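Local coordinates for protein endo-xylogalacturonan hydrolase A (Aspergillus tubingensis, PDB 4C2L) that hydrolyses xylogalacturonan, the xylose-substituted galacturonan of the hairy regions of pectin, as a secreted family 28 glycoside hydrolase that needs a xylosylated galacturonic acid backbone, at residues G164-V169 / S196-I201; V213-S218 / I235-L240; S219-V224 / V248-V253; S282-N287 / T321-S326. All blocks are in the same frame, centred on the assembly; numbering follows the deposited sequence.

Contact 1 of 4, residues G164-V169 / S196-I201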
# COMPACT_ATOMS: atom_id res chain seq x y z
N GLY A 164 -7.63 -14.17 0.11
CA GLY A 164 -9.09 -14.15 0.23
C GLY A 164 -9.62 -13.66 1.57
O GLY A 164 -10.77 -13.93 1.92
N ALA A 165 -8.79 -12.91 2.31
CA ALA A 165 -9.24 -12.25 3.54
C ALA A 165 -10.51 -11.47 3.25
O ALA A 165 -10.66 -10.92 2.15
CB ALA A 165 -8.16 -11.31 4.08
N THR A 166 -11.44 -11.43 4.20
CA THR A 166 -12.65 -10.64 3.98
C THR A 166 -12.99 -9.80 5.21
O THR A 166 -12.73 -10.22 6.33
CB THR A 166 -13.85 -11.52 3.55
OG1 THR A 166 -14.96 -10.67 3.22
CG2 THR A 166 -14.27 -12.45 4.66
N ASN A 167 -13.55 -8.62 4.99
CA ASN A 167 -13.94 -7.72 6.09
C ASN A 167 -12.73 -7.32 6.94
O ASN A 167 -12.60 -7.72 8.12
CB ASN A 167 -15.02 -8.34 7.00
CG ASN A 167 -16.23 -8.85 6.23
OD1 ASN A 167 -16.71 -8.21 5.29
ND2 ASN A 167 -16.76 -9.99 6.66
N VAL A 168 -11.83 -6.56 6.34
CA VAL A 168 -10.62 -6.10 7.00
C VAL A 168 -10.69 -4.58 7.05
O VAL A 168 -10.90 -3.93 6.01
CB VAL A 168 -9.37 -6.54 6.22
CG1 VAL A 168 -8.10 -6.08 6.92
CG2 VAL A 168 -9.38 -8.05 6.05
N VAL A 169 -10.50 -4.02 8.24
CA VAL A 169 -10.58 -2.57 8.39
C VAL A 169 -9.32 -2.02 9.06
O VAL A 169 -8.95 -2.47 10.14
CB VAL A 169 -11.82 -2.14 9.21
CG1 VAL A 169 -11.84 -0.63 9.38
CG2 VAL A 169 -13.10 -2.61 8.53
N SER A 196 -8.82 -10.34 -1.84
CA SER A 196 -9.60 -10.01 -0.66
C SER A 196 -10.90 -9.38 -1.10
O SER A 196 -11.04 -8.98 -2.26
CB SER A 196 -8.83 -9.02 0.24
OG SER A 196 -8.53 -7.83 -0.48
N THR A 197 -11.83 -9.29 -0.17
CA THR A 197 -13.07 -8.53 -0.38
C THR A 197 -13.40 -7.73 0.87
O THR A 197 -13.14 -8.19 1.98
CB THR A 197 -14.26 -9.46 -0.70
OG1 THR A 197 -14.41 -10.42 0.35
CG2 THR A 197 -14.03 -10.20 -2.02
N TYR A 198 -13.98 -6.55 0.67
CA TYR A 198 -14.46 -5.69 1.74
C TYR A 198 -13.33 -5.28 2.68
O TYR A 198 -13.37 -5.49 3.90
CB TYR A 198 -15.64 -6.33 2.50
CG TYR A 198 -16.69 -6.88 1.55
CD1 TYR A 198 -17.48 -6.03 0.78
CD2 TYR A 198 -16.88 -8.25 1.42
CE1 TYR A 198 -18.43 -6.54 -0.10
CE2 TYR A 198 -17.83 -8.77 0.56
CZ TYR A 198 -18.60 -7.91 -0.20
OH TYR A 198 -19.53 -8.46 -1.07
N VAL A 199 -12.31 -4.69 2.07
CA VAL A 199 -11.22 -4.06 2.81
C VAL A 199 -11.51 -2.56 2.87
O VAL A 199 -11.86 -1.95 1.85
CB VAL A 199 -9.86 -4.33 2.14
CG1 VAL A 199 -8.75 -3.53 2.82
CG2 VAL A 199 -9.53 -5.82 2.18
N THR A 200 -11.38 -1.98 4.05
CA THR A 200 -11.54 -0.54 4.23
C THR A 200 -10.29 0.04 4.88
O THR A 200 -9.76 -0.52 5.84
CB THR A 200 -12.78 -0.21 5.08
OG1 THR A 200 -13.96 -0.68 4.41
CG2 THR A 200 -12.92 1.32 5.28
N ILE A 201 -9.84 1.17 4.34
CA ILE A 201 -8.70 1.89 4.88
C ILE A 201 -9.20 3.30 5.10
O ILE A 201 -9.63 3.95 4.15
CB ILE A 201 -7.52 1.91 3.87
CG1 ILE A 201 -7.02 0.49 3.61
CG2 ILE A 201 -6.38 2.79 4.39
CD1 ILE A 201 -6.19 0.36 2.35
O HOH W 1 -12.68 -12.61 0.14
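Two successive coils of the right-handed parallel beta-helix of family 28 stack here, Thr166 against Thr197 and Asn167 against Tyr198, at a corner where the chain swings from one face of the helix to the next. The segments run almost the same way, their end-to-end directions 9° apart. Thr197 N bonds to Ala165 O, Asn167 N to Thr197 O, Val168 N to Tyr198 O and Thr200 N to Val168 O, the last at 2.8 Å. Asn167 and Tyr198 both have positive phi, the left-handed backbone turn that makes the corner in both coils.

Outside the corner the two threonine hydroxyls meet, Thr166 OG1 lying 2.9 Å from Thr197 OG1 in a hydrogen bond that either could donate. In Thr166 the hydroxyl is anti to the backbone N (chi1 -174°), whereas in Thr197 it sits between N and the carbonyl carbon. A water donates to Gly164 O at 2.9 Å and also bonds to Thr197 OG1. Thr166 OG1 further meets the edge of the Tyr198 ring in its plane, 3.6 Å from CD2. The side chains of Asn167 and Tyr198 lie alongside each other and point the same way, with Asn167 OD1 3.5 Å from Tyr198 CB and amide and ring planes 28° apart. Inward, Val168 CB packs on Val199 CG2 at 4.1 Å.

Strand 142-152 continues the stack beyond residues 164-169, touching Val168 through Leu144 and Ile146. In the next coil the Tyr221 ring lies nearly parallel to that of Tyr198, while Val199 reaches Val161 of strand 159-162 and Ile193 of strand 191-196.

Contact 2 of 4, residues V213-S218 / I235-L240. With SO4 (sulfate ion), chain E.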
# COMPACT_ATOMS: atom_id res chain seq x y z
N VAL A 213 -1.24 3.23 -1.37
CA VAL A 213 -2.11 2.05 -1.42
C VAL A 213 -1.91 1.49 -2.80
O VAL A 213 -1.94 2.25 -3.78
CB VAL A 213 -3.61 2.42 -1.22
CG1 VAL A 213 -4.48 1.16 -1.34
CG2 VAL A 213 -3.84 3.10 0.13
N ALA A 214 -1.64 0.18 -2.89
CA ALA A 214 -1.54 -0.49 -4.16
C ALA A 214 -2.61 -1.55 -4.22
O ALA A 214 -2.75 -2.36 -3.29
CB ALA A 214 -0.16 -1.11 -4.35
N PHE A 215 -3.41 -1.50 -5.28
CA PHE A 215 -4.40 -2.52 -5.51
C PHE A 215 -3.80 -3.57 -6.40
O PHE A 215 -3.47 -3.34 -7.58
CB PHE A 215 -5.68 -1.92 -6.08
CG PHE A 215 -6.19 -0.76 -5.28
CD1 PHE A 215 -6.88 -0.96 -4.09
CD2 PHE A 215 -5.95 0.54 -5.70
CE1 PHE A 215 -7.35 0.11 -3.34
CE2 PHE A 215 -6.42 1.64 -4.96
CZ PHE A 215 -7.10 1.42 -3.77
N LYS A 216 -3.64 -4.74 -5.81
CA LYS A 216 -2.95 -5.84 -6.45
C LYS A 216 -3.99 -6.82 -7.01
O LYS A 216 -5.18 -6.69 -6.71
CB LYS A 216 -2.04 -6.52 -5.42
CG LYS A 216 -1.00 -5.56 -4.84
CD LYS A 216 -0.07 -5.04 -5.93
CE LYS A 216 1.22 -4.44 -5.37
NZ LYS A 216 1.99 -3.75 -6.45
N PRO A 217 -3.53 -7.82 -7.79
CA PRO A 217 -4.46 -8.75 -8.43
C PRO A 217 -5.44 -9.39 -7.45
O PRO A 217 -5.06 -9.77 -6.33
CB PRO A 217 -3.52 -9.80 -9.03
CG PRO A 217 -2.34 -8.99 -9.43
CD PRO A 217 -2.15 -8.03 -8.27
N SER A 218 -6.69 -9.49 -7.89
CA SER A 218 -7.82 -10.05 -7.13
C SER A 218 -8.36 -9.20 -5.98
O SER A 218 -9.18 -9.67 -5.20
CB SER A 218 -7.57 -11.51 -6.70
OG SER A 218 -7.19 -12.27 -7.83
N ILE A 235 -1.78 6.45 -5.01
CA ILE A 235 -2.83 5.46 -4.85
C ILE A 235 -2.85 4.79 -6.21
O ILE A 235 -3.24 5.41 -7.21
CB ILE A 235 -4.19 6.14 -4.57
CG1 ILE A 235 -4.15 6.99 -3.29
CG2 ILE A 235 -5.33 5.12 -4.49
CD1 ILE A 235 -3.92 6.23 -2.01
N SER A 236 -2.39 3.54 -6.25
CA SER A 236 -1.93 2.94 -7.49
C SER A 236 -2.61 1.60 -7.76
O SER A 236 -2.59 0.72 -6.90
CB SER A 236 -0.41 2.74 -7.36
OG SER A 236 0.19 2.36 -8.59
N VAL A 237 -3.24 1.44 -8.92
CA VAL A 237 -3.72 0.12 -9.32
C VAL A 237 -2.56 -0.59 -10.01
O VAL A 237 -2.01 -0.11 -11.01
CB VAL A 237 -4.93 0.18 -10.28
CG1 VAL A 237 -5.26 -1.21 -10.83
CG2 VAL A 237 -6.15 0.78 -9.58
N GLY A 238 -2.19 -1.74 -9.47
CA GLY A 238 -1.15 -2.56 -10.09
C GLY A 238 0.17 -2.63 -9.33
O GLY A 238 0.23 -2.29 -8.14
N SER A 239 1.24 -3.09 -10.01
CA SER A 239 1.15 -3.50 -11.42
C SER A 239 0.29 -4.75 -11.59
O SER A 239 0.19 -5.58 -10.69
CB SER A 239 2.53 -3.79 -12.00
OG SER A 239 3.16 -4.84 -11.28
N LEU A 240 -0.32 -4.86 -12.76
CA LEU A 240 -1.09 -6.05 -13.11
C LEU A 240 -0.52 -6.63 -14.40
O LEU A 240 -0.02 -5.90 -15.24
CB LEU A 240 -2.55 -5.66 -13.36
CG LEU A 240 -3.26 -4.88 -12.25
CD1 LEU A 240 -4.68 -4.58 -12.71
CD2 LEU A 240 -3.28 -5.66 -10.93
S SO4 E . 4.90 -3.28 -8.60
O1 SO4 E . 5.72 -2.10 -8.26
O2 SO4 E . 5.42 -3.88 -9.85
O3 SO4 E . 3.51 -2.80 -8.73
O4 SO4 E . 5.02 -4.30 -7.53
O HOH W 2 1.83 -6.13 -8.54
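Lys216 NZ reaches across to Gly238 O, a hydrogen bond of 2.8 Å in which the ammonium lies 31° out of the carbonyl plane. The lysine leaves its own backbone pointing away from residues 235-240; a bend at chi2 (-62°) turns CD back toward the glycine carbonyl, 3.5 Å from Gly238 O, and the rest of the chain is extended. A sulfate, probably from the crystallisation liquor, sits beside the amine: Ser239 N gives its hydrogen to sulfate O3 at 2.6 Å and Ser239 OG to sulfate O2, while the bond from Lys216 NZ to sulfate O4 is weak. A water accepts from Lys216 NZ and donates to Ser239 O. The peptide between Gly238 and Ser239 is cis, and Gly238 has a positive phi, in a backbone conformation that suits a residue without CB.

Behind this polar end, Ser236 N bonds to Val213 O, Phe215 N to Ser236 O and Gly238 N to Phe215 O, pairing the strands in parallel on one face of the beta-helix. Asp210 and His233, probably catalytic as in relatives, lie just ahead of these two strands in the chain. Ser236 OG is hydrogen-bonded to Lys263 NZ.

On the interior face, Ile235 CG2 meets the edge of the Phe215 ring at CE2, 3.7 Å away, and Val237 crosses that ring's side chain at about a right angle, its CG2 3.9 Å from Phe215 CD2. Ile235 CD1 lies alongside Val213. Pro217 and Leu240 slide past each other in opposite directions, Leu240 CD2 3.7 Å from Pro217 CD, with Val248 of the following strand against Leu240.

Contact 3 of 4, residues S219-V224 / V248-V253. With NAG (2-acetamido-2-deoxy-beta-D-glucopyranose), chain B; NAG (2-acetamido-2-deoxy-beta-D-glucopyranose), chain C; SO4 (sulfate ion), chain J.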
# COMPACT_ATOMS: atom_id res chain seq x y z
N SER A 219 -7.92 -7.94 -5.87
CA SER A 219 -8.60 -7.04 -4.94
C SER A 219 -9.99 -6.70 -5.47
O SER A 219 -10.19 -6.52 -6.68
CB SER A 219 -7.79 -5.77 -4.65
OG SER A 219 -7.32 -5.17 -5.84
N ASN A 220 -10.95 -6.64 -4.55
CA ASN A 220 -12.36 -6.43 -4.90
C ASN A 220 -13.06 -5.81 -3.72
O ASN A 220 -12.89 -6.26 -2.57
CB ASN A 220 -12.99 -7.80 -5.24
CG ASN A 220 -14.38 -7.69 -5.85
OD1 ASN A 220 -14.82 -6.61 -6.27
ND2 ASN A 220 -15.08 -8.83 -5.91
N TYR A 221 -13.87 -4.79 -3.98
CA TYR A 221 -14.61 -4.08 -2.93
C TYR A 221 -13.66 -3.52 -1.87
O TYR A 221 -13.67 -3.94 -0.71
CB TYR A 221 -15.69 -4.95 -2.31
CG TYR A 221 -16.77 -5.34 -3.29
CD1 TYR A 221 -17.62 -4.37 -3.84
CD2 TYR A 221 -16.95 -6.66 -3.67
CE1 TYR A 221 -18.61 -4.71 -4.75
CE2 TYR A 221 -17.95 -7.02 -4.58
CZ TYR A 221 -18.77 -6.04 -5.11
OH TYR A 221 -19.75 -6.38 -6.01
N VAL A 222 -12.84 -2.56 -2.30
CA VAL A 222 -11.94 -1.84 -1.39
C VAL A 222 -12.39 -0.40 -1.33
O VAL A 222 -12.65 0.23 -2.37
CB VAL A 222 -10.46 -1.90 -1.84
CG1 VAL A 222 -9.54 -1.25 -0.79
CG2 VAL A 222 -10.04 -3.35 -2.09
N THR A 223 -12.50 0.12 -0.11
CA THR A 223 -12.79 1.52 0.11
C THR A 223 -11.63 2.14 0.84
O THR A 223 -11.17 1.61 1.86
CB THR A 223 -14.06 1.68 0.96
OG1 THR A 223 -15.17 1.14 0.24
CG2 THR A 223 -14.34 3.15 1.26
N VAL A 224 -11.15 3.27 0.33
CA VAL A 224 -10.16 4.05 1.02
C VAL A 224 -10.82 5.42 1.19
O VAL A 224 -11.18 6.07 0.21
CB VAL A 224 -8.86 4.21 0.19
CG1 VAL A 224 -7.83 5.05 0.95
CG2 VAL A 224 -8.26 2.85 -0.19
N VAL A 248 -8.56 -6.10 -10.98
CA VAL A 248 -8.84 -5.24 -9.82
C VAL A 248 -10.21 -4.66 -10.10
O VAL A 248 -10.45 -4.12 -11.20
CB VAL A 248 -7.79 -4.12 -9.68
CG1 VAL A 248 -8.22 -3.11 -8.60
CG2 VAL A 248 -6.43 -4.69 -9.31
N LYS A 249 -11.14 -4.79 -9.16
CA LYS A 249 -12.47 -4.23 -9.37
C LYS A 249 -13.14 -3.63 -8.16
O LYS A 249 -12.82 -3.98 -7.01
CB LYS A 249 -13.41 -5.26 -10.00
CG LYS A 249 -13.50 -6.58 -9.29
CD LYS A 249 -14.19 -7.61 -10.17
CE LYS A 249 -14.49 -8.83 -9.33
NZ LYS A 249 -15.23 -9.85 -10.14
N ASN A 250 -14.09 -2.74 -8.42
CA ASN A 250 -14.98 -2.23 -7.38
C ASN A 250 -14.20 -1.56 -6.26
O ASN A 250 -14.28 -1.93 -5.07
CB ASN A 250 -15.88 -3.35 -6.88
CG ASN A 250 -16.62 -4.04 -8.01
OD1 ASN A 250 -17.11 -3.38 -8.94
ND2 ASN A 250 -16.69 -5.38 -7.97
N ILE A 251 -13.45 -0.54 -6.67
CA ILE A 251 -12.57 0.21 -5.77
C ILE A 251 -13.08 1.63 -5.65
O ILE A 251 -13.39 2.27 -6.67
CB ILE A 251 -11.14 0.26 -6.33
CG1 ILE A 251 -10.58 -1.15 -6.68
CG2 ILE A 251 -10.20 1.06 -5.43
CD1 ILE A 251 -10.43 -2.10 -5.51
N TYR A 252 -13.14 2.15 -4.42
CA TYR A 252 -13.56 3.53 -4.22
C TYR A 252 -12.57 4.23 -3.31
O TYR A 252 -12.37 3.81 -2.17
CB TYR A 252 -14.98 3.58 -3.64
CG TYR A 252 -15.47 4.99 -3.48
CD1 TYR A 252 -15.92 5.72 -4.59
CD2 TYR A 252 -15.45 5.61 -2.24
CE1 TYR A 252 -16.34 7.04 -4.46
CE2 TYR A 252 -15.88 6.93 -2.09
CZ TYR A 252 -16.31 7.63 -3.21
OH TYR A 252 -16.71 8.95 -3.07
N VAL A 253 -11.96 5.29 -3.81
CA VAL A 253 -10.96 6.04 -3.04
C VAL A 253 -11.43 7.48 -2.98
O VAL A 253 -11.66 8.10 -4.01
CB VAL A 253 -9.58 6.01 -3.68
CG1 VAL A 253 -8.60 6.83 -2.83
CG2 VAL A 253 -9.07 4.58 -3.82
C1 NAG B . -18.35 -0.17 -7.75
C2 NAG B . -19.61 -1.00 -7.47
C3 NAG B . -20.26 -0.60 -6.15
C4 NAG B . -19.23 -0.56 -5.01
C5 NAG B . -17.99 0.25 -5.43
C6 NAG B . -16.86 0.32 -4.39
C7 NAG B . -20.87 -1.70 -9.44
C8 NAG B . -21.88 -1.28 -10.47
N2 NAG B . -20.57 -0.78 -8.53
O3 NAG B . -21.30 -1.51 -5.85
O4 NAG B . -19.86 0.00 -3.86
O5 NAG B . -17.47 -0.26 -6.64
O6 NAG B . -16.54 -0.95 -3.88
O7 NAG B . -20.38 -2.83 -9.47
C1 NAG C . -19.68 -0.86 -2.72
C2 NAG C . -19.93 -0.06 -1.44
C3 NAG C . -20.02 -0.90 -0.17
C4 NAG C . -20.69 -2.26 -0.36
C5 NAG C . -20.26 -2.91 -1.68
C6 NAG C . -21.04 -4.19 -1.94
C7 NAG C . -19.08 2.21 -1.50
C8 NAG C . -17.92 3.13 -1.24
N2 NAG C . -18.88 0.92 -1.23
O3 NAG C . -20.78 -0.16 0.76
O4 NAG C . -20.39 -3.09 0.75
O5 NAG C . -20.49 -2.02 -2.76
O6 NAG C . -22.40 -3.85 -2.09
O7 NAG C . -20.14 2.64 -1.94
S SO4 J . -18.24 -7.58 -10.94
O1 SO4 J . -17.51 -6.68 -11.86
O2 SO4 J . -19.65 -7.68 -11.40
O3 SO4 J . -18.23 -7.07 -9.55
O4 SO4 J . -17.59 -8.91 -10.98
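The Tyr221 ring lies over Asn250, the two side chains side by side and pointing the same way with ring and amide planes 22° apart. Asn250 CB makes a CH-pi contact 4.0 Å from the ring centroid, and Asn250 ND2 is on the same face, 3.6 Å above the plane and offset toward the rim. Both residues set CG anti to the carbonyl carbon (chi1 -64° in Tyr221, -54° in Asn250), which puts it beside the backbone N in each.

Asn250 ND2 donates twice, at 2.8 Å to Asn220 OD1 and to O3 of a sulfate, probably from the crystallisation liquor; Asn250 OD1 accepts from Asn283 ND2 of the next coil. The amide is thus fixed from both ends. Lys249 NZ donates to O4 of the same sulfate, and Lys249 CG passes 3.3 Å from Asn220 OD1.

Sugar covers the outer side. O6 of the first N-acetylglucosamine, the one linked to Asn283, donates to Asn250 O at 2.7 Å and lies at the edge of the Tyr221 ring, while the acetyl methyl C8 of the second rests 3.6 Å from Tyr252 CD2.

On the interior face, Ile251 CD1 lies against Val222 CG2, and Val224 lies alongside Val253; Phe215 packs on Val222, Ile251 and Val253. The backbones run parallel: Tyr252 N to Val222 O and Val224 N to Tyr252 O follow the corner, whereas the bond from Tyr221 N to Lys249 O is weak.

Residues stacked in register from coil to coil, apolar inside and polar or aromatic outside, with the chain turning a corner at Tyr221 and at Asn250, are characteristic of the right-handed parallel beta-helix of the pectin-degrading enzymes.

Contact 4 of 4, residues S282-N287 / T321-S326. With NAG (2-acetamido-2-deoxy-beta-D-glucopyranose), chain B; SO4 (sulfate ion), chain I.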
# COMPACT_ATOMS: atom_id res chain seq x y z
N SER A 282 -11.94 -2.73 -13.40
CA SER A 282 -13.32 -2.27 -13.60
C SER A 282 -13.91 -1.60 -12.37
O SER A 282 -13.75 -2.07 -11.25
CB SER A 282 -14.21 -3.41 -14.10
OG SER A 282 -14.42 -4.39 -13.11
N ASN A 283 -14.59 -0.48 -12.60
CA ASN A 283 -15.26 0.25 -11.53
C ASN A 283 -14.28 0.69 -10.45
O ASN A 283 -14.32 0.21 -9.32
CB ASN A 283 -16.41 -0.58 -10.95
CG ASN A 283 -17.11 0.11 -9.79
OD1 ASN A 283 -17.13 1.34 -9.68
ND2 ASN A 283 -17.68 -0.69 -8.90
N VAL A 284 -13.41 1.62 -10.83
CA VAL A 284 -12.47 2.21 -9.89
C VAL A 284 -12.69 3.71 -9.91
O VAL A 284 -12.61 4.34 -10.95
CB VAL A 284 -11.01 1.87 -10.25
CG1 VAL A 284 -10.05 2.59 -9.31
CG2 VAL A 284 -10.80 0.35 -10.20
N THR A 285 -12.95 4.28 -8.73
CA THR A 285 -13.14 5.72 -8.63
C THR A 285 -12.08 6.35 -7.73
O THR A 285 -11.85 5.86 -6.62
CB THR A 285 -14.53 6.03 -8.03
OG1 THR A 285 -15.54 5.59 -8.95
CG2 THR A 285 -14.69 7.55 -7.78
N PHE A 286 -11.48 7.43 -8.22
CA PHE A 286 -10.54 8.23 -7.46
C PHE A 286 -11.25 9.58 -7.32
O PHE A 286 -11.41 10.30 -8.31
CB PHE A 286 -9.24 8.45 -8.23
CG PHE A 286 -8.53 7.18 -8.66
CD1 PHE A 286 -8.83 6.59 -9.89
CD2 PHE A 286 -7.53 6.63 -7.87
CE1 PHE A 286 -8.15 5.44 -10.30
CE2 PHE A 286 -6.85 5.48 -8.27
CZ PHE A 286 -7.16 4.89 -9.50
N ASN A 287 -11.67 9.91 -6.11
CA ASN A 287 -12.48 11.11 -5.86
C ASN A 287 -11.86 12.04 -4.81
O ASN A 287 -11.27 11.57 -3.84
CB ASN A 287 -13.87 10.70 -5.39
CG ASN A 287 -14.78 11.90 -5.16
OD1 ASN A 287 -15.09 12.65 -6.09
ND2 ASN A 287 -15.22 12.07 -3.91
N THR A 321 -12.39 -0.28 -17.53
CA THR A 321 -13.76 0.22 -17.72
C THR A 321 -14.27 0.88 -16.45
O THR A 321 -13.90 0.48 -15.34
CB THR A 321 -14.74 -0.90 -18.16
OG1 THR A 321 -14.72 -1.95 -17.20
CG2 THR A 321 -14.37 -1.46 -19.54
N ASP A 322 -15.13 1.88 -16.63
CA ASP A 322 -15.75 2.60 -15.51
C ASP A 322 -14.69 3.08 -14.52
O ASP A 322 -14.81 2.88 -13.30
CB ASP A 322 -16.82 1.75 -14.83
CG ASP A 322 -18.05 1.57 -15.70
OD1 ASP A 322 -18.59 2.59 -16.17
OD2 ASP A 322 -18.48 0.42 -15.90
N ILE A 323 -13.66 3.71 -15.07
CA ILE A 323 -12.64 4.37 -14.25
C ILE A 323 -13.08 5.82 -14.14
O ILE A 323 -13.35 6.47 -15.15
CB ILE A 323 -11.23 4.31 -14.87
CG1 ILE A 323 -10.88 2.88 -15.35
CG2 ILE A 323 -10.19 4.89 -13.89
CD1 ILE A 323 -10.88 1.80 -14.29
N VAL A 324 -13.20 6.31 -12.92
CA VAL A 324 -13.67 7.68 -12.70
C VAL A 324 -12.62 8.44 -11.91
O VAL A 324 -12.15 7.97 -10.86
CB VAL A 324 -15.02 7.69 -11.96
CG1 VAL A 324 -15.42 9.12 -11.59
CG2 VAL A 324 -16.09 7.01 -12.82
N VAL A 325 -12.26 9.62 -12.41
CA VAL A 325 -11.31 10.50 -11.74
C VAL A 325 -12.11 11.78 -11.55
O VAL A 325 -12.46 12.45 -12.54
CB VAL A 325 -10.06 10.73 -12.62
CG1 VAL A 325 -9.13 11.81 -12.05
CG2 VAL A 325 -9.28 9.43 -12.81
N SER A 326 -12.43 12.11 -10.30
CA SER A 326 -13.31 13.25 -10.03
C SER A 326 -12.79 14.13 -8.90
O SER A 326 -12.29 13.64 -7.89
CB SER A 326 -14.73 12.78 -9.72
OG SER A 326 -14.76 11.79 -8.68
C1 NAG B . -18.35 -0.17 -7.75
C2 NAG B . -19.61 -1.00 -7.47
C3 NAG B . -20.26 -0.60 -6.15
C4 NAG B . -19.23 -0.56 -5.01
C5 NAG B . -17.99 0.25 -5.43
C6 NAG B . -16.86 0.32 -4.39
C7 NAG B . -20.87 -1.70 -9.44
C8 NAG B . -21.88 -1.28 -10.47
N2 NAG B . -20.57 -0.78 -8.53
O3 NAG B . -21.30 -1.51 -5.85
O4 NAG B . -19.86 0.00 -3.86
O5 NAG B . -17.47 -0.26 -6.64
O6 NAG B . -16.54 -0.95 -3.88
O7 NAG B . -20.38 -2.83 -9.47
S SO4 I . -17.88 15.24 -2.83
O1 SO4 I . -16.97 16.32 -2.41
O2 SO4 I . -18.52 15.60 -4.11
O3 SO4 I . -18.93 15.04 -1.80
O4 SO4 I . -17.12 13.98 -2.99
O HOH W 3 -16.18 3.92 -11.09
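Backbone hydrogen bonds join Val284 to Val324, Phe286 to Val324 and Phe286 to Ser326, pairing two parallel strands whose directions differ by 4°. Val324 is gripped from both its N and its O, and its carbonyl takes Phe286 N at 2.8 Å in a nearly straight bond (N-H...O 172°). Before the strands, Asn283 N bonds to Thr321 O and Val284 N to Asp322 O; Asn283 and Asp322 form the corner in their respective coils.

Among side-chain bonds, Ser326 OG donates to Asn287 OD1 at 2.7 Å. The same amide gives an N-H to Thr254 OG1, in the preceding coil, and Asn287 ND2 also donates to O4 of a sulfate, probably from the crystallisation liquor, so both ends of the group are occupied. One water is hydrogen-bonded to Asn283 OD1, Thr285 OG1 and Asp322 O, bridging the two coils beside the corner.

Most apolar contact falls on the inward face. Ile323 CG2 comes to the edge of the Phe286 ring, 4.2 Å from CE1, and Val325 crosses Phe286 obliquely; the ring of Phe298 meets that of Phe286 edge-to-face. Val284 CB and Ile323 CD1 are 4.0 Å apart. The exception is on the outer face, where Thr285 OG1 lies 3.7 Å from Val324 CB, the two side chains parallel in direction.

The covalent link is Asn283 ND2 to C1 of N-acetylglucosamine, 1.4 Å. Asn283 CG is anti to the backbone N (chi1 177°), and its CB points away from residues 321-326. The contact is therefore mainly apolar on its inward face, through Val284, Phe286, Ile323 and Val325, while the outer face is largely polar, hydrated and N-glycosylated.

How the contacts relate
From the N terminus, contact 1 closes first, joining residues 164-169 to 196-201 one coil later. Strand 199-207 then leads into strand 213-215, where contact 2 opens. Contacts 2 and 3 cross: residues 219-224 follow 213-218 before 235-240 returns, and 248-253 comes last, so both span the same coil on different faces, with Phe215 of contact 2 packed against contact 3. Contact 4 follows in series, closing a longer excursion that includes helix 308-313. Contacts 1 and 3 adjoin through Val199 to Thr223, and contacts 3 and 4 through Val253 to Asn287, tying consecutive coils along one flank; Phe286 of contact 4 meets contact 2 in the core.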